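Local coordinates for protein cortical-lytic enzyme (Bacillus cereus, PDB 4S3J) that cleaves N-acetylglucosaminyl bonds in partially degraded spore cortex peptidoglycan during germination, acting as an N-acetylglucosaminidase of glycosyl hydrolase family 18, at residues 7-12 with 18-23; 139-144 with 149-154; 226-229 with 234-237; 307-312 with 316-321. All blocks are in the same frame, centred on the assembly; numbering follows the deposited sequence.

Contact 1 of 4, residues 7-12 with 18-23; sequences TVRSGD and ASKYGS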
loop_
_atom_site.group_PDB
_atom_site.type_symbol
_atom_site.label_atom_id
_atom_site.label_comp_id
_atom_site.label_asym_id
_atom_site.label_seq_id
_atom_site.Cartn_x
_atom_site.Cartn_y
_atom_site.Cartn_z
ATOM N N THR A 7 9.368 3.845 19.362
ATOM C CA THR A 7 9.238 2.416 19.642
ATOM C C THR A 7 9.076 2.197 21.139
ATOM O O THR A 7 9.860 2.718 21.940
ATOM C CB THR A 7 10.470 1.632 19.129
ATOM O OG1 THR A 7 10.560 1.754 17.711
ATOM C CG2 THR A 7 10.374 0.151 19.434
ATOM N N VAL A 8 8.043 1.438 21.508
ATOM C CA VAL A 8 7.733 1.141 22.900
ATOM C C VAL A 8 8.859 0.314 23.541
ATOM O O VAL A 8 9.408 -0.609 22.937
ATOM C CB VAL A 8 6.387 0.388 22.992
ATOM C CG1 VAL A 8 6.113 -0.135 24.403
ATOM C CG2 VAL A 8 5.237 1.296 22.533
ATOM N N ARG A 9 9.244 0.730 24.738
ATOM C CA ARG A 9 10.272 0.060 25.557
ATOM C C ARG A 9 9.626 -0.515 26.817
ATOM O O ARG A 9 8.516 -0.127 27.208
ATOM C CB ARG A 9 11.389 1.025 25.909
ATOM C CG ARG A 9 12.149 1.466 24.658
ATOM C CD ARG A 9 13.316 2.416 24.911
ATOM N NE ARG A 9 13.009 3.501 25.827
ATOM C CZ ARG A 9 13.893 4.419 26.197
ATOM N NH1 ARG A 9 15.132 4.375 25.727
ATOM N NH2 ARG A 9 13.544 5.380 27.041
ATOM N N SER A 10 10.365 -1.401 27.480
ATOM C CA SER A 10 9.890 -2.053 28.702
ATOM C C SER A 10 9.395 -1.051 29.741
ATOM O O SER A 10 10.100 -0.106 30.092
ATOM C CB SER A 10 11.028 -2.863 29.332
ATOM O OG SER A 10 11.581 -3.779 28.406
ATOM N N GLY A 11 8.175 -1.257 30.220
ATOM C CA GLY A 11 7.608 -0.401 31.253
ATOM C C GLY A 11 6.733 0.735 30.780
ATOM O O GLY A 11 6.029 1.364 31.576
ATOM N N ASP A 12 6.785 1.029 29.486
ATOM C CA ASP A 12 6.001 2.139 28.923
ATOM C C ASP A 12 4.493 1.892 28.970
ATOM O O ASP A 12 4.013 0.772 28.735
ATOM C CB ASP A 12 6.348 2.370 27.456
ATOM C CG ASP A 12 7.697 3.016 27.210
ATOM O OD1 ASP A 12 8.327 3.580 28.133
ATOM O OD2 ASP A 12 8.124 2.988 26.019
ATOM N N ALA A 18 3.074 9.842 27.612
ATOM C CA ALA A 18 2.530 11.199 27.600
ATOM C C ALA A 18 3.311 12.076 28.582
ATOM O O ALA A 18 3.603 13.233 28.282
ATOM C CB ALA A 18 1.049 11.187 27.961
ATOM N N SER A 19 3.650 11.522 29.745
ATOM C CA SER A 19 4.366 12.284 30.779
ATOM C C SER A 19 5.779 12.590 30.292
ATOM O O SER A 19 6.271 13.717 30.428
ATOM C CB SER A 19 4.399 11.522 32.113
ATOM O OG SER A 19 5.193 12.230 33.067
ATOM N N LYS A 20 6.408 11.606 29.663
ATOM C CA LYS A 20 7.783 11.752 29.185
ATOM C C LYS A 20 7.895 12.827 28.116
ATOM O O LYS A 20 8.831 13.626 28.125
ATOM C CB LYS A 20 8.293 10.425 28.615
ATOM C CG LYS A 20 9.728 10.470 28.148
ATOM C CD LYS A 20 10.210 9.094 27.723
ATOM C CE LYS A 20 11.580 9.159 27.089
ATOM N NZ LYS A 20 12.052 7.803 26.725
ATOM N N TYR A 21 6.953 12.827 27.183
ATOM C CA TYR A 21 7.036 13.718 26.032
ATOM C C TYR A 21 6.130 14.961 26.162
ATOM O O TYR A 21 6.041 15.781 25.240
ATOM C CB TYR A 21 6.717 12.956 24.752
ATOM C CG TYR A 21 7.768 11.902 24.448
ATOM C CD1 TYR A 21 9.035 12.274 24.014
ATOM C CD2 TYR A 21 7.488 10.539 24.548
ATOM C CE1 TYR A 21 10.008 11.335 23.741
ATOM C CE2 TYR A 21 8.470 9.586 24.259
ATOM C CZ TYR A 21 9.719 9.991 23.851
ATOM O OH TYR A 21 10.686 9.054 23.577
ATOM N N GLY A 22 5.455 15.100 27.296
ATOM C CA GLY A 22 4.616 16.270 27.546
ATOM C C GLY A 22 3.349 16.341 26.707
ATOM O O GLY A 22 2.835 17.424 26.427
ATOM N N SER A 23 2.839 15.170 26.332
ATOM C CA SER A 23 1.614 15.012 25.552
ATOM C C SER A 23 0.448 14.618 26.448
ATOM O O SER A 23 0.490 14.860 27.663
ATOM C CB SER A 23 1.826 13.957 24.457
ATOM O OG SER A 23 0.750 13.953 23.525
#

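Contact 2 of 4, residues 139-144 with 149-154; sequences FSFEAK and LKEPTE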
loop_
_atom_site.group_PDB
_atom_site.type_symbol
_atom_site.label_atom_id
_atom_site.label_comp_id
_atom_site.label_asym_id
_atom_site.label_seq_id
_atom_site.Cartn_x
_atom_site.Cartn_y
_atom_site.Cartn_z
ATOM N N PHE A 139 -12.915 -3.306 -6.274
ATOM C CA PHE A 139 -12.504 -4.534 -6.935
ATOM C C PHE A 139 -13.652 -5.541 -6.906
ATOM O O PHE A 139 -14.018 -5.978 -5.800
ATOM C CB PHE A 139 -11.281 -5.120 -6.214
ATOM C CG PHE A 139 -10.594 -6.229 -6.974
ATOM C CD1 PHE A 139 -11.068 -7.520 -6.920
ATOM C CD2 PHE A 139 -9.432 -5.977 -7.692
ATOM C CE1 PHE A 139 -10.422 -8.547 -7.614
ATOM C CE2 PHE A 139 -8.795 -6.997 -8.366
ATOM C CZ PHE A 139 -9.283 -8.269 -8.324
ATOM N N SER A 140 -14.257 -5.941 -8.038
ATOM C CA SER A 140 -13.985 -5.471 -9.408
ATOM C C SER A 140 -15.219 -5.696 -10.290
ATOM O O SER A 140 -16.168 -6.346 -9.883
ATOM C CB SER A 140 -12.802 -6.226 -10.029
ATOM O OG SER A 140 -13.191 -7.548 -10.367
ATOM N N PHE A 141 -15.189 -5.127 -11.484
ATOM C CA PHE A 141 -16.092 -5.495 -12.580
ATOM C C PHE A 141 -15.430 -6.619 -13.355
ATOM O O PHE A 141 -14.296 -6.457 -13.807
ATOM C CB PHE A 141 -16.328 -4.322 -13.519
ATOM C CG PHE A 141 -17.177 -3.219 -12.955
ATOM C CD1 PHE A 141 -16.694 -2.408 -11.929
ATOM C CD2 PHE A 141 -18.438 -2.960 -13.470
ATOM C CE1 PHE A 141 -17.463 -1.386 -11.427
ATOM C CE2 PHE A 141 -19.212 -1.921 -12.960
ATOM C CZ PHE A 141 -18.719 -1.137 -11.941
ATOM N N GLU A 142 -16.115 -7.746 -13.531
ATOM C CA GLU A 142 -15.540 -8.880 -14.239
ATOM C C GLU A 142 -15.965 -8.846 -15.704
ATOM O O GLU A 142 -17.148 -8.758 -15.999
ATOM C CB GLU A 142 -15.961 -10.198 -13.576
ATOM C CG GLU A 142 -15.477 -10.244 -12.111
ATOM C CD GLU A 142 -15.824 -11.510 -11.343
ATOM O OE1 GLU A 142 -16.586 -12.355 -11.851
ATOM O OE2 GLU A 142 -15.324 -11.647 -10.201
ATOM N N ALA A 143 -14.983 -8.888 -16.598
ATOM C CA ALA A 143 -15.222 -8.924 -18.036
ATOM C C ALA A 143 -15.872 -10.243 -18.401
ATOM O O ALA A 143 -15.554 -11.271 -17.809
ATOM C CB ALA A 143 -13.921 -8.755 -18.775
ATOM N N LYS A 144 -16.749 -10.206 -19.404
ATOM C CA LYS A 144 -17.473 -11.391 -19.887
ATOM C C LYS A 144 -17.190 -11.598 -21.359
ATOM O O LYS A 144 -16.802 -10.670 -22.053
ATOM C CB LYS A 144 -18.975 -11.234 -19.618
ATOM C CG LYS A 144 -19.287 -11.316 -18.133
ATOM C CD LYS A 144 -20.640 -10.734 -17.747
ATOM C CE LYS A 144 -21.828 -11.313 -18.486
ATOM N NZ LYS A 144 -23.027 -10.463 -18.208
ATOM N N LEU A 149 -19.948 -6.418 -18.728
ATOM C CA LEU A 149 -19.308 -6.448 -17.419
ATOM C C LEU A 149 -20.282 -6.948 -16.356
ATOM O O LEU A 149 -21.461 -6.591 -16.374
ATOM C CB LEU A 149 -18.824 -5.048 -17.030
ATOM C CG LEU A 149 -17.764 -4.344 -17.905
ATOM C CD1 LEU A 149 -17.610 -2.861 -17.509
ATOM C CD2 LEU A 149 -16.416 -5.030 -17.787
ATOM N N LYS A 150 -19.773 -7.745 -15.418
ATOM C CA LYS A 150 -20.494 -8.074 -14.196
ATOM C C LYS A 150 -20.221 -7.002 -13.154
ATOM O O LYS A 150 -19.081 -6.852 -12.717
ATOM C CB LYS A 150 -20.050 -9.422 -13.643
ATOM C CG LYS A 150 -20.855 -9.884 -12.446
ATOM C CD LYS A 150 -20.304 -11.154 -11.848
ATOM C CE LYS A 150 -21.046 -11.497 -10.554
ATOM N NZ LYS A 150 -20.519 -12.727 -9.922
ATOM N N GLU A 151 -21.257 -6.256 -12.773
ATOM C CA GLU A 151 -21.095 -5.175 -11.802
ATOM C C GLU A 151 -21.090 -5.735 -10.385
ATOM O O GLU A 151 -21.942 -6.566 -10.043
ATOM C CB GLU A 151 -22.218 -4.151 -11.919
ATOM C CG GLU A 151 -22.293 -3.426 -13.238
ATOM C CD GLU A 151 -23.094 -2.137 -13.148
ATOM O OE1 GLU A 151 -23.460 -1.728 -12.024
ATOM O OE2 GLU A 151 -23.348 -1.529 -14.208
ATOM N N PRO A 152 -20.165 -5.259 -9.538
ATOM C CA PRO A 152 -20.198 -5.631 -8.116
ATOM C C PRO A 152 -21.310 -4.917 -7.352
ATOM O O PRO A 152 -21.815 -3.901 -7.814
ATOM C CB PRO A 152 -18.828 -5.199 -7.609
ATOM C CG PRO A 152 -18.426 -4.095 -8.503
ATOM C CD PRO A 152 -18.995 -4.422 -9.858
ATOM N N THR A 153 -21.673 -5.434 -6.178
ATOM C CA THR A 153 -22.837 -4.916 -5.475
ATOM C C THR A 153 -22.607 -3.487 -4.986
ATOM O O THR A 153 -21.480 -3.114 -4.668
ATOM C CB THR A 153 -23.210 -5.829 -4.273
ATOM O OG1 THR A 153 -24.431 -5.375 -3.684
ATOM C CG2 THR A 153 -22.107 -5.849 -3.218
ATOM N N GLU A 154 -23.676 -2.692 -4.958
ATOM C CA GLU A 154 -23.660 -1.350 -4.369
ATOM C C GLU A 154 -22.597 -0.441 -4.992
ATOM O O GLU A 154 -21.976 0.378 -4.302
ATOM C CB GLU A 154 -23.445 -1.466 -2.853
ATOM C CG GLU A 154 -24.484 -2.350 -2.157
ATOM C CD GLU A 154 -24.152 -2.615 -0.692
ATOM O OE1 GLU A 154 -23.948 -1.649 0.069
ATOM O OE2 GLU A 154 -24.074 -3.803 -0.314
HETATM O O HOH W 1 -18.144 -8.309 -10.446
#

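Contact 3 of 4, residues 226-229 with 234-237; sequences DREA and LRNV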
loop_
_atom_site.group_PDB
_atom_site.type_symbol
_atom_site.label_atom_id
_atom_site.label_comp_id
_atom_site.label_asym_id
_atom_site.label_seq_id
_atom_site.Cartn_x
_atom_site.Cartn_y
_atom_site.Cartn_z
ATOM N N ASP A 226 -0.615 -13.369 -26.221
ATOM C CA ASP A 226 -1.487 -12.201 -26.255
ATOM C C ASP A 226 -0.798 -10.916 -25.789
ATOM O O ASP A 226 -1.466 -9.903 -25.593
ATOM C CB ASP A 226 -2.726 -12.457 -25.390
ATOM C CG ASP A 226 -3.707 -13.408 -26.053
ATOM O OD1 ASP A 226 -3.692 -13.478 -27.300
ATOM O OD2 ASP A 226 -4.489 -14.067 -25.320
ATOM N N ARG A 227 0.520 -10.958 -25.610
ATOM C CA ARG A 227 1.270 -9.769 -25.169
ATOM C C ARG A 227 0.961 -8.560 -26.053
ATOM O O ARG A 227 0.496 -7.520 -25.576
ATOM C CB ARG A 227 2.781 -10.049 -25.171
ATOM C CG ARG A 227 3.640 -8.871 -24.724
ATOM C CD ARG A 227 5.135 -9.207 -24.759
ATOM N NE ARG A 227 5.534 -9.657 -26.084
ATOM C CZ ARG A 227 5.779 -8.850 -27.108
ATOM N NH1 ARG A 227 5.663 -7.538 -26.968
ATOM N NH2 ARG A 227 6.115 -9.369 -28.285
ATOM N N GLU A 228 1.185 -8.702 -27.356
ATOM C CA GLU A 228 0.983 -7.569 -28.248
ATOM C C GLU A 228 -0.504 -7.255 -28.453
ATOM O O GLU A 228 -0.855 -6.086 -28.625
ATOM C CB GLU A 228 1.677 -7.815 -29.589
ATOM C CG GLU A 228 1.498 -6.684 -30.581
ATOM C CD GLU A 228 1.948 -5.329 -30.041
ATOM O OE1 GLU A 228 2.890 -5.271 -29.209
ATOM O OE2 GLU A 228 1.333 -4.320 -30.451
ATOM N N ALA A 229 -1.374 -8.275 -28.417
ATOM C CA ALA A 229 -2.822 -8.048 -28.498
ATOM C C ALA A 229 -3.322 -7.232 -27.290
ATOM O O ALA A 229 -4.245 -6.423 -27.410
ATOM C CB ALA A 229 -3.579 -9.383 -28.611
ATOM N N LEU A 234 -4.988 -1.883 -25.235
ATOM C CA LEU A 234 -4.789 -0.698 -24.413
ATOM C C LEU A 234 -4.697 0.548 -25.291
ATOM O O LEU A 234 -5.284 1.578 -24.944
ATOM C CB LEU A 234 -3.546 -0.852 -23.539
ATOM C CG LEU A 234 -3.670 -1.912 -22.430
ATOM C CD1 LEU A 234 -2.304 -2.109 -21.823
ATOM C CD2 LEU A 234 -4.699 -1.524 -21.358
ATOM N N ARG A 235 -4.047 0.448 -26.457
ATOM C CA ARG A 235 -4.010 1.588 -27.358
ATOM C C ARG A 235 -5.416 1.915 -27.833
ATOM O O ARG A 235 -5.787 3.075 -27.911
ATOM C CB ARG A 235 -3.101 1.345 -28.578
ATOM C CG ARG A 235 -1.657 1.025 -28.242
ATOM C CD ARG A 235 -0.767 0.833 -29.471
ATOM N NE ARG A 235 0.564 0.394 -29.053
ATOM C CZ ARG A 235 1.060 -0.829 -29.221
ATOM N NH1 ARG A 235 0.364 -1.769 -29.857
ATOM N NH2 ARG A 235 2.276 -1.113 -28.765
ATOM N N ASN A 236 -6.213 0.890 -28.142
ATOM C CA ASN A 236 -7.568 1.137 -28.629
ATOM C C ASN A 236 -8.431 1.846 -27.590
ATOM O O ASN A 236 -9.197 2.744 -27.923
ATOM C CB ASN A 236 -8.244 -0.166 -29.041
ATOM C CG ASN A 236 -7.661 -0.756 -30.321
ATOM O OD1 ASN A 236 -6.974 -0.074 -31.089
ATOM N ND2 ASN A 236 -7.924 -2.041 -30.545
ATOM N N VAL A 237 -8.315 1.442 -26.326
ATOM C CA VAL A 237 -9.060 2.110 -25.264
ATOM C C VAL A 237 -8.566 3.544 -25.076
ATOM O O VAL A 237 -9.371 4.470 -24.994
ATOM C CB VAL A 237 -8.941 1.359 -23.914
ATOM C CG1 VAL A 237 -9.642 2.144 -22.811
ATOM C CG2 VAL A 237 -9.538 -0.045 -24.027
#

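Contact 4 of 4, residues 307-312 with 316-321; sequences QYAKSQ and QKIMMG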
loop_
_atom_site.group_PDB
_atom_site.type_symbol
_atom_site.label_atom_id
_atom_site.label_comp_id
_atom_site.label_asym_id
_atom_site.label_seq_id
_atom_site.Cartn_x
_atom_site.Cartn_y
_atom_site.Cartn_z
ATOM N N GLN A 307 13.427 0.317 -9.537
ATOM C CA GLN A 307 14.535 0.699 -10.412
ATOM C C GLN A 307 14.357 0.100 -11.803
ATOM O O GLN A 307 14.613 0.769 -12.805
ATOM C CB GLN A 307 15.870 0.256 -9.827
ATOM C CG GLN A 307 16.272 0.996 -8.570
ATOM C CD GLN A 307 17.536 0.437 -7.973
ATOM O OE1 GLN A 307 17.686 -0.772 -7.831
ATOM N NE2 GLN A 307 18.465 1.309 -7.650
ATOM N N TYR A 308 13.918 -1.156 -11.869
ATOM C CA TYR A 308 13.680 -1.767 -13.167
ATOM C C TYR A 308 12.542 -1.025 -13.858
ATOM O O TYR A 308 12.653 -0.690 -15.032
ATOM C CB TYR A 308 13.346 -3.248 -13.061
ATOM C CG TYR A 308 12.856 -3.767 -14.395
ATOM C CD1 TYR A 308 13.726 -3.921 -15.458
ATOM C CD2 TYR A 308 11.524 -4.028 -14.601
ATOM C CE1 TYR A 308 13.277 -4.368 -16.690
ATOM C CE2 TYR A 308 11.051 -4.477 -15.830
ATOM C CZ TYR A 308 11.940 -4.635 -16.870
ATOM O OH TYR A 308 11.477 -5.077 -18.096
ATOM N N ALA A 309 11.469 -0.733 -13.126
ATOM C CA ALA A 309 10.328 -0.034 -13.720
ATOM C C ALA A 309 10.733 1.324 -14.320
ATOM O O ALA A 309 10.315 1.667 -15.422
ATOM C CB ALA A 309 9.233 0.147 -12.696
ATOM N N LYS A 310 11.553 2.086 -13.594
ATOM C CA LYS A 310 12.043 3.389 -14.060
ATOM C C LYS A 310 12.862 3.273 -15.332
ATOM O O LYS A 310 12.941 4.218 -16.102
ATOM C CB LYS A 310 12.874 4.054 -12.952
ATOM C CG LYS A 310 12.009 4.615 -11.876
ATOM C CD LYS A 310 12.838 5.233 -10.748
ATOM C CE LYS A 310 13.845 6.239 -11.226
ATOM N NZ LYS A 310 14.580 6.816 -10.059
ATOM N N SER A 311 13.510 2.132 -15.536
ATOM C CA SER A 311 14.283 1.933 -16.762
ATOM C C SER A 311 13.386 1.717 -17.969
ATOM O O SER A 311 13.837 1.863 -19.101
ATOM C CB SER A 311 15.251 0.753 -16.602
ATOM O OG SER A 311 14.619 -0.504 -16.779
ATOM N N GLN A 312 12.112 1.402 -17.733
ATOM C CA GLN A 312 11.177 1.050 -18.798
ATOM C C GLN A 312 10.135 2.125 -19.075
ATOM O O GLN A 312 9.479 2.078 -20.112
ATOM C CB GLN A 312 10.433 -0.253 -18.459
ATOM C CG GLN A 312 11.316 -1.456 -18.202
ATOM C CD GLN A 312 12.168 -1.833 -19.401
ATOM O OE1 GLN A 312 11.656 -2.243 -20.446
ATOM N NE2 GLN A 312 13.473 -1.657 -19.266
ATOM N N GLN A 316 7.012 9.140 -12.929
ATOM C CA GLN A 316 5.739 9.693 -12.450
ATOM C C GLN A 316 4.560 8.756 -12.710
ATOM O O GLN A 316 3.507 8.887 -12.080
ATOM C CB GLN A 316 5.446 11.041 -13.111
ATOM C CG GLN A 316 5.402 11.008 -14.625
ATOM C CD GLN A 316 6.741 11.310 -15.271
ATOM O OE1 GLN A 316 7.789 10.841 -14.824
ATOM N NE2 GLN A 316 6.710 12.089 -16.342
ATOM N N LYS A 317 4.712 7.836 -13.657
ATOM C CA LYS A 317 3.644 6.902 -13.966
ATOM C C LYS A 317 3.580 5.722 -12.993
ATOM O O LYS A 317 2.652 4.925 -13.053
ATOM C CB LYS A 317 3.789 6.359 -15.383
ATOM C CG LYS A 317 3.580 7.394 -16.438
ATOM C CD LYS A 317 3.324 6.748 -17.798
ATOM C CE LYS A 317 3.076 7.811 -18.880
ATOM N NZ LYS A 317 2.666 7.236 -20.192
ATOM N N ILE A 318 4.575 5.603 -12.122
ATOM C CA ILE A 318 4.680 4.418 -11.266
ATOM C C ILE A 318 3.980 4.598 -9.913
ATOM O O ILE A 318 4.318 5.512 -9.140
ATOM C CB ILE A 318 6.158 4.032 -11.027
ATOM C CG1 ILE A 318 6.834 3.695 -12.353
ATOM C CG2 ILE A 318 6.247 2.836 -10.058
ATOM C CD1 ILE A 318 8.351 3.600 -12.293
ATOM N N MET A 319 3.012 3.720 -9.648
ATOM C CA MET A 319 2.386 3.607 -8.336
ATOM C C MET A 319 2.894 2.339 -7.682
ATOM O O MET A 319 2.692 1.243 -8.201
ATOM C CB MET A 319 0.858 3.583 -8.428
ATOM C CG MET A 319 0.230 4.734 -9.210
ATOM S SD MET A 319 0.427 6.325 -8.362
ATOM C CE MET A 319 0.496 7.445 -9.772
ATOM N N MET A 320 3.575 2.501 -6.554
ATOM C CA MET A 320 4.119 1.379 -5.790
ATOM C C MET A 320 3.027 0.669 -5.003
ATOM O O MET A 320 2.381 1.271 -4.139
ATOM C CB MET A 320 5.209 1.882 -4.826
ATOM C CG MET A 320 5.856 0.785 -3.970
ATOM S SD MET A 320 6.947 1.485 -2.706
ATOM C CE MET A 320 5.745 2.133 -1.554
ATOM N N GLY A 321 2.824 -0.613 -5.285
ATOM C CA GLY A 321 1.888 -1.413 -4.511
ATOM C C GLY A 321 2.372 -1.604 -3.090
ATOM O O GLY A 321 3.560 -1.821 -2.857
#

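Contact 1 of 4, residues 7-12 with 18-23
Lys20, on the first helix of the N-terminal LysM domain, reaches across to Arg9 in the loop between strand 3-7 and that helix. From CB, its chain turns so that CG is opposite the backbone N (chi1 -178°), and CG thereby settles over the centre of the neighbouring Tyr21 ring, 4.1 Å above its plane. Beyond CG every torsion is extended; CD and CE act as a straight spacer that carries NZ to the loop. There NZ lies 2.9 Å from NH2 of Arg9, approaching the guanidinium obliquely, with the two side chains crossing at about a right angle. Arg9 gets there through a bend at chi3 (-46°).

The loop that presents Arg9 is a type II turn from Arg9 to Asp12. Gly11 suits its place, because its positive phi would press a CB against the preceding carbonyl. Asp12 ties the turn together: its OD2 accepts the backbone N-H of Arg9 at 2.8 Å in a nearly straight bond (172°), although the N-H arrives from well above the carboxylate plane. The other oxygen, OD1, stays 5.8 Å from Lys20 NZ, too far to pair with it, though its charge may moderate the local positive potential.

Long, flexible, hydrophilic side chains suit this surface, but the close approach of Lys20 NZ to Arg9 NH2 is no hydrogen bond. Two nitrogen donors of like charge this close would repel if both were protonated, so the exact placement of these two nitrogens is doubtful and the contact should contribute little to stability.

Contact 2 of 4, residues 139-144 with 149-154
Phe141 and Pro152 meet across a short beta hairpin, formed by strand 135-143 of the family 18 TIM barrel and strand 149-150. The proline CD sits 3.6 Å from the ring centroid, only 7° off the normal, a CH-pi contact over one face. Phe141 holds its ring there with CG beside the backbone N (chi1 -71°). Glu151 runs alongside the ring, pointing the same way: its methylene CG comes within 3.4 Å of Phe141 CE2, while its OE1 is hydrogen-bonded to the hydroxyl of Tyr210. Leu149 adds CD1 near CD2 of Phe141, and Phe199 and Thr206 of helix 193-210 also pack on Leu149, so apolar residues suit this side.

Glu142 and Lys150 form the antiparallel hydrogen-bonded pair. Lys150 N gives a straight bond to Glu142 O (2.9 Å), and Glu142 N a longer one back to Lys150 O (3.2 Å). Their side chains lie side by side on the face opposite Leu149 and Ala143. Lys150 is fully extended, with CG anti to N (chi1 -174°), yet its NZ stops 4.4 Å from Glu142 OE1, too far for a salt bridge, though the opposite charges may still attract.

A cis peptide precedes Ser140, whose OG bonds to Thr174. Beside the pair, one water bridges the two backbones, donating to Ser140 O at 2.8 Å and to Lys150 O at 2.9 Å.

Contact 3 of 4, residues 226-229 with 234-237
Helix 227-240 is the helical arm of a beta-alpha-beta unit in the TIM barrel, joining strand 214-218 to strand 246-251, and along its outer side Glu228 and Arg235 are bridged across two turns. The residues are seven positions apart, which brings them back to the same side of the helix. Arg235 NH1 donates to Glu228 OE2 at 2.8 Å in a nearly straight hydrogen bond (171°) that is also a salt bridge.

The two groups meet edge on. OE2 lies almost in the guanidinium plane, and NH1 approaches it on the syn side of the carboxylate, slightly out of that plane. Carboxylate and guanidinium are turned only 20° from one another, so they are nearly coplanar. This is a single-point bridge, however: Arg235 NH2 stays 3.7 Å from OE2.

Two conformations make the span possible. Glu228 starts away from its partner, with CG anti to the backbone N, and a bend at chi2 (55°) swings its carboxylate toward the following turns and Arg235. Arg235 is extended from CG to NE and reaches toward the helix start. Between them Asn231 donates its ND2 to Glu228 OE1, so each carboxylate oxygen has a partner and the group's rotation should be restrained. The long side chain of Arg235 suits this partly exposed position, since it also touches Ile275 of helix 269-275.

On the inward side Leu234 and Val237 pack on Phe217 of strand 214-218, a strand followed closely by Glu220, the probable proton donor. Charged residues outside and aliphatic ones inside are typical of an amphipathic helix of the (beta/alpha)8 barrel.

Contact 4 of 4, residues 307-312 with 316-321
Ile318 inserts its delta methyl against the helix 299-312, where CD1 lies 3.6 Å from CB of Ala309. The same methyl meets Lys310 twice, at 3.8 Å from its backbone N and equally far from its CG, so one terminal carbon makes the whole contact. Ile318 reaches this far because CG1 stands beside the backbone N (chi1 -61°) and the chain then runs out nearly straight (chi2 167°).

Alanine suits this place: its short side chain lets the helix approach the strand closely, with the CA atoms of Ala309 and Ile318 7.6 Å apart. Both residues are buried, and both also touch Ile281 of the neighbouring strand 278-281. Lys310 works differently. Its CG methylene touches the isoleucine, the two side chains crossing at about a right angle; a bend at chi3 (53°) then takes the amine away to the carbonyl O of Gln400, which receives its hydrogen bond.

No hydrogen bond links the two segments. A short connection, ending in the 3-10 segment 316-317, joins the helix to strand 318-330, and aliphatic contact between a barrel strand and the helix leading into it is typical of the beta-alpha-beta units of a TIM barrel.

Contact 1 comes first along the chain and stands apart, within the first LysM domain, with its centre 39 to 56 Å from those of the others and on the opposite side of the chain's centre. Contacts 2, 3 and 4 follow in series within the family 18 catalytic domain. Contact 2 lies at the end of barrel strand 135-143, contact 3 on helix 227-240, and contact 4 where helix 299-312 meets strand 318-330. Their centres are 20 to 28 Å apart and none touches another; the barrel connects them. Contact 2 lies nearest the likely catalytic centre, with the Ser140 side chain about 10 Å from that of Glu220, the probable proton donor, whereas contacts 3 and 4 belong to the surrounding scaffold.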